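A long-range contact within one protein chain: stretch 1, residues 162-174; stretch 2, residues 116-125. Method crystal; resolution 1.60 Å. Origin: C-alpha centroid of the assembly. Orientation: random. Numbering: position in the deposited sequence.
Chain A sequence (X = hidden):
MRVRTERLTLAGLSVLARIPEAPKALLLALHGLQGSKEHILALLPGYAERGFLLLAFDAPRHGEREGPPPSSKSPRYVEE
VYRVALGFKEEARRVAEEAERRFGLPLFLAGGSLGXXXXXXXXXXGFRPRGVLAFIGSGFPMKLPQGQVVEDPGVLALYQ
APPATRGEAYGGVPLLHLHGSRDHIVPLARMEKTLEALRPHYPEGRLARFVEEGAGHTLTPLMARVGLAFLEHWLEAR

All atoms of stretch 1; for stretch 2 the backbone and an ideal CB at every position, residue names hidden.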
# COMPACT_ATOMS: atom_id res chain seq x y z
N PRO A 162 -5.91 -21.73 -14.00
CA PRO A 162 -5.95 -21.01 -12.71
C PRO A 162 -6.82 -19.74 -12.86
O PRO A 162 -6.88 -19.12 -13.94
CB PRO A 162 -4.49 -20.63 -12.49
CG PRO A 162 -3.75 -21.80 -13.19
CD PRO A 162 -4.54 -21.98 -14.43
N PRO A 163 -7.47 -19.31 -11.76
CA PRO A 163 -8.29 -18.11 -11.88
C PRO A 163 -7.57 -16.89 -12.41
O PRO A 163 -8.17 -16.13 -13.18
CB PRO A 163 -8.84 -17.86 -10.45
CG PRO A 163 -7.90 -18.68 -9.58
CD PRO A 163 -7.48 -19.88 -10.39
N ALA A 164 -6.33 -16.66 -12.00
CA ALA A 164 -5.65 -15.45 -12.48
C ALA A 164 -5.36 -15.44 -13.96
O ALA A 164 -4.93 -14.42 -14.48
CB ALA A 164 -4.35 -15.19 -11.70
N THR A 165 -5.57 -16.59 -14.61
CA THR A 165 -5.38 -16.63 -16.09
C THR A 165 -6.68 -16.25 -16.81
O THR A 165 -6.71 -16.23 -18.07
CB THR A 165 -4.94 -18.02 -16.59
OG1 THR A 165 -6.00 -18.96 -16.39
CG2 THR A 165 -3.69 -18.48 -15.83
N ARG A 166 -7.75 -15.93 -16.04
CA ARG A 166 -9.08 -15.57 -16.61
C ARG A 166 -9.41 -14.09 -16.25
O ARG A 166 -10.55 -13.74 -15.88
CB ARG A 166 -10.16 -16.53 -16.01
CG ARG A 166 -9.80 -18.03 -16.22
CD ARG A 166 -10.66 -18.93 -15.38
NE ARG A 166 -12.04 -18.71 -15.76
CZ ARG A 166 -13.07 -19.20 -15.09
NH1 ARG A 166 -14.32 -18.97 -15.51
NH2 ARG A 166 -12.86 -19.90 -13.98
N GLY A 167 -8.42 -13.21 -16.44
CA GLY A 167 -8.57 -11.80 -16.05
C GLY A 167 -9.71 -11.08 -16.69
O GLY A 167 -10.30 -10.17 -16.16
N GLU A 168 -10.04 -11.51 -17.89
CA GLU A 168 -11.12 -10.86 -18.58
C GLU A 168 -12.47 -11.07 -17.85
O GLU A 168 -13.40 -10.29 -18.06
CB GLU A 168 -11.14 -11.38 -20.01
CG GLU A 168 -11.57 -12.83 -20.19
CD GLU A 168 -10.53 -13.87 -19.80
OE1 GLU A 168 -9.31 -13.58 -19.68
OE2 GLU A 168 -10.98 -15.04 -19.65
N ALA A 169 -12.59 -12.06 -16.96
CA ALA A 169 -13.86 -12.29 -16.26
C ALA A 169 -13.93 -11.46 -14.95
O ALA A 169 -14.99 -11.38 -14.33
CB ALA A 169 -14.01 -13.82 -15.91
N TYR A 170 -12.79 -10.86 -14.57
CA TYR A 170 -12.71 -10.07 -13.29
C TYR A 170 -13.42 -8.73 -13.33
O TYR A 170 -13.63 -8.11 -12.27
CB TYR A 170 -11.25 -9.81 -12.91
CG TYR A 170 -10.50 -11.01 -12.29
CD1 TYR A 170 -9.69 -10.82 -11.14
CD2 TYR A 170 -10.52 -12.31 -12.84
CE1 TYR A 170 -8.96 -11.88 -10.55
CE2 TYR A 170 -9.78 -13.37 -12.27
CZ TYR A 170 -9.01 -13.14 -11.14
OH TYR A 170 -8.28 -14.14 -10.65
N GLY A 171 -13.79 -8.26 -14.54
CA GLY A 171 -14.52 -7.02 -14.65
C GLY A 171 -13.88 -5.77 -14.04
O GLY A 171 -14.59 -4.83 -13.64
N GLY A 172 -12.56 -5.81 -13.95
CA GLY A 172 -11.82 -4.68 -13.43
C GLY A 172 -12.13 -4.42 -11.96
O GLY A 172 -11.89 -3.32 -11.50
N VAL A 173 -12.63 -5.41 -11.22
CA VAL A 173 -12.94 -5.19 -9.80
C VAL A 173 -11.63 -4.77 -9.05
O VAL A 173 -10.60 -5.44 -9.16
CB VAL A 173 -13.43 -6.49 -9.15
CG1 VAL A 173 -13.45 -6.36 -7.61
CG2 VAL A 173 -14.85 -6.81 -9.74
N PRO A 174 -11.68 -3.69 -8.26
CA PRO A 174 -10.49 -3.26 -7.53
C PRO A 174 -9.90 -4.41 -6.70
O PRO A 174 -10.61 -5.10 -5.98
CB PRO A 174 -10.96 -2.15 -6.59
CG PRO A 174 -12.17 -1.48 -7.48
CD PRO A 174 -12.84 -2.76 -8.08
N UNK A 116 -7.44 -16.01 -0.03
CA UNK A 116 -7.14 -15.05 -1.10
C UNK A 116 -7.33 -15.78 -2.44
O UNK A 116 -7.83 -15.19 -3.43
CB UNK A 116 -5.72 -14.49 -0.97
N UNK A 117 -6.94 -17.07 -2.48
CA UNK A 117 -7.13 -17.82 -3.72
C UNK A 117 -8.62 -18.00 -3.99
O UNK A 117 -9.05 -17.93 -5.14
CB UNK A 117 -6.43 -19.18 -3.65
N UNK A 118 -9.40 -18.24 -2.92
CA UNK A 118 -10.86 -18.36 -3.09
C UNK A 118 -11.42 -17.05 -3.63
O UNK A 118 -12.32 -17.07 -4.45
CB UNK A 118 -11.54 -18.72 -1.77
N UNK A 119 -10.95 -15.90 -3.13
CA UNK A 119 -11.40 -14.60 -3.68
C UNK A 119 -11.14 -14.58 -5.20
O UNK A 119 -11.99 -14.08 -5.98
CB UNK A 119 -10.68 -13.44 -3.00
N UNK A 120 -9.97 -15.06 -5.63
CA UNK A 120 -9.67 -15.13 -7.06
C UNK A 120 -10.65 -16.06 -7.80
O UNK A 120 -11.14 -15.68 -8.88
CB UNK A 120 -8.23 -15.61 -7.27
N UNK A 121 -10.92 -17.23 -7.25
CA UNK A 121 -11.86 -18.15 -7.87
C UNK A 121 -13.24 -17.41 -8.06
O UNK A 121 -13.89 -17.57 -9.08
CB UNK A 121 -12.01 -19.41 -7.01
N UNK A 122 -13.69 -16.65 -7.05
CA UNK A 122 -14.96 -15.93 -7.15
C UNK A 122 -14.90 -14.89 -8.25
O UNK A 122 -15.90 -14.76 -9.01
CB UNK A 122 -15.31 -15.27 -5.82
N UNK A 123 -13.80 -14.10 -8.32
CA UNK A 123 -13.72 -13.10 -9.39
C UNK A 123 -13.68 -13.79 -10.76
O UNK A 123 -14.29 -13.28 -11.72
CB UNK A 123 -12.49 -12.21 -9.20
N UNK A 124 -13.00 -14.92 -10.87
CA UNK A 124 -12.88 -15.60 -12.20
C UNK A 124 -14.24 -16.13 -12.63
O UNK A 124 -14.46 -16.30 -13.85
CB UNK A 124 -11.87 -16.75 -12.15
N UNK A 125 -15.16 -16.33 -11.69
CA UNK A 125 -16.47 -16.85 -12.08
C UNK A 125 -17.51 -15.74 -12.15
O UNK A 125 -18.73 -16.00 -12.16
CB UNK A 125 -16.93 -17.93 -11.10

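Positions 116 to 124 lie on a helix that begins earlier in the chain, and stretch 1 packs against its C-terminal half. At 116, 118, 119 and 122 the ideal CB has nothing of stretch 1 within 5.5 Å, so this contact sets no preference and many residues would be compatible; they are Ala 116, Val 118, Ala 119 and Leu 122, the valine and the leucine pointing away.

Position 117 also starts out of range, with CA-to-CB sideways, but a long side chain could reach the ring of Pro 163. An apolar residue, aliphatic or aromatic, would suit. It is Phe 117, whose chi1 (t) brings CE1 to 3.6 Å from Pro 163 CG.

At 120 CA-to-CB runs sideways, and the ideal CB lies 3.7 Å from Tyr 170 OH and 3.9 Å from Pro 163 CG. A hydroxyl so near favours a polar side chain that can donate or accept, such as His, Asn, Gln or Ser. The residue is His 120. Its ND1 forms a 2.7 Å hydrogen bond with Tyr 170 OH, nearly linear at 170° and near the plane of both rings, so the two aromatics meet rim to rim; NE2 is bonded elsewhere in the structure.

Position 121 points away, yet its ideal CB is 4.9 Å from Pro 163 CG, and a branched or long apolar chain could bend back. Leu 121 does so, placing CD2 3.8 Å from Pro 163 CG.

Position 123 points toward stretch 1, its ideal CB 3.7 Å from Tyr 170 CD1. Leu, Ile or Met would fill such an apolar site. Leu 123 lays CB over the face of the Tyr 170 ring, 3.7 Å from its centroid, in a CH-pi contact, while CD1 lies 3.6 Å from Tyr 170 CD1 and CD2 lies 3.9 Å from Val 173 CB.

At 124 the ideal CB is hemmed in: Pro 163 CB at 3.6 Å, Arg 166 NH2 at 3.8 Å and Tyr 170 CE2 at 4.0 Å. A small residue, Ala, Gly or perhaps Ser, fits best. Ala 124 packs its CB 3.6 Å from Pro 163 CB, and its carbonyl O lies over a face of the Arg 166 guanidinium, too poorly angled to NH1 for a hydrogen bond.

Position 125 leaves helical phi/psi and points away. With Arg 166 NH1 5.2 Å from the ideal CB, an acidic or neutral polar residue is plausible; it is Glu 125, whose carboxylate is bonded elsewhere in the structure.

Stretch 2, residues 116-125: AFVAHLLLAE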
# COMPACT_ATOMS: atom_id res chain seq x y z
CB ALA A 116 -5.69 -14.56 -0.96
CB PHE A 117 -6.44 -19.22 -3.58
CG PHE A 117 -6.58 -20.03 -4.83
CD1 PHE A 117 -5.80 -19.73 -5.96
CD2 PHE A 117 -7.48 -21.12 -4.88
CE1 PHE A 117 -5.91 -20.48 -7.12
CE2 PHE A 117 -7.58 -21.89 -6.03
CZ PHE A 117 -6.80 -21.57 -7.17
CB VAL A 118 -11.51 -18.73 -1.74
CG1 VAL A 118 -13.11 -18.71 -1.87
CG2 VAL A 118 -11.07 -20.13 -1.39
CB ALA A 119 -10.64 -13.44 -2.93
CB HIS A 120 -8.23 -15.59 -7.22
CG HIS A 120 -7.27 -14.45 -7.18
ND1 HIS A 120 -7.00 -13.65 -8.28
CD2 HIS A 120 -6.47 -13.99 -6.17
CE1 HIS A 120 -6.07 -12.77 -7.95
NE2 HIS A 120 -5.73 -12.95 -6.68
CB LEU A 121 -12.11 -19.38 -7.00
CG LEU A 121 -10.99 -20.39 -6.83
CD1 LEU A 121 -11.32 -21.46 -5.91
CD2 LEU A 121 -10.66 -20.94 -8.25
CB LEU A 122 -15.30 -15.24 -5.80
CG LEU A 122 -15.74 -16.20 -4.71
CD1 LEU A 122 -15.56 -15.52 -3.26
CD2 LEU A 122 -17.22 -16.63 -4.94
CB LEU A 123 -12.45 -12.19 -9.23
CG LEU A 123 -12.47 -11.32 -7.99
CD1 LEU A 123 -11.14 -10.66 -7.84
CD2 LEU A 123 -13.55 -10.24 -8.10
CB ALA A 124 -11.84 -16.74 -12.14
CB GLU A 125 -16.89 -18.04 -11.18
CG GLU A 125 -17.43 -17.69 -9.84
CD GLU A 125 -18.12 -18.88 -9.14
OE1 GLU A 125 -19.00 -18.58 -8.28
OE2 GLU A 125 -17.79 -20.07 -9.46
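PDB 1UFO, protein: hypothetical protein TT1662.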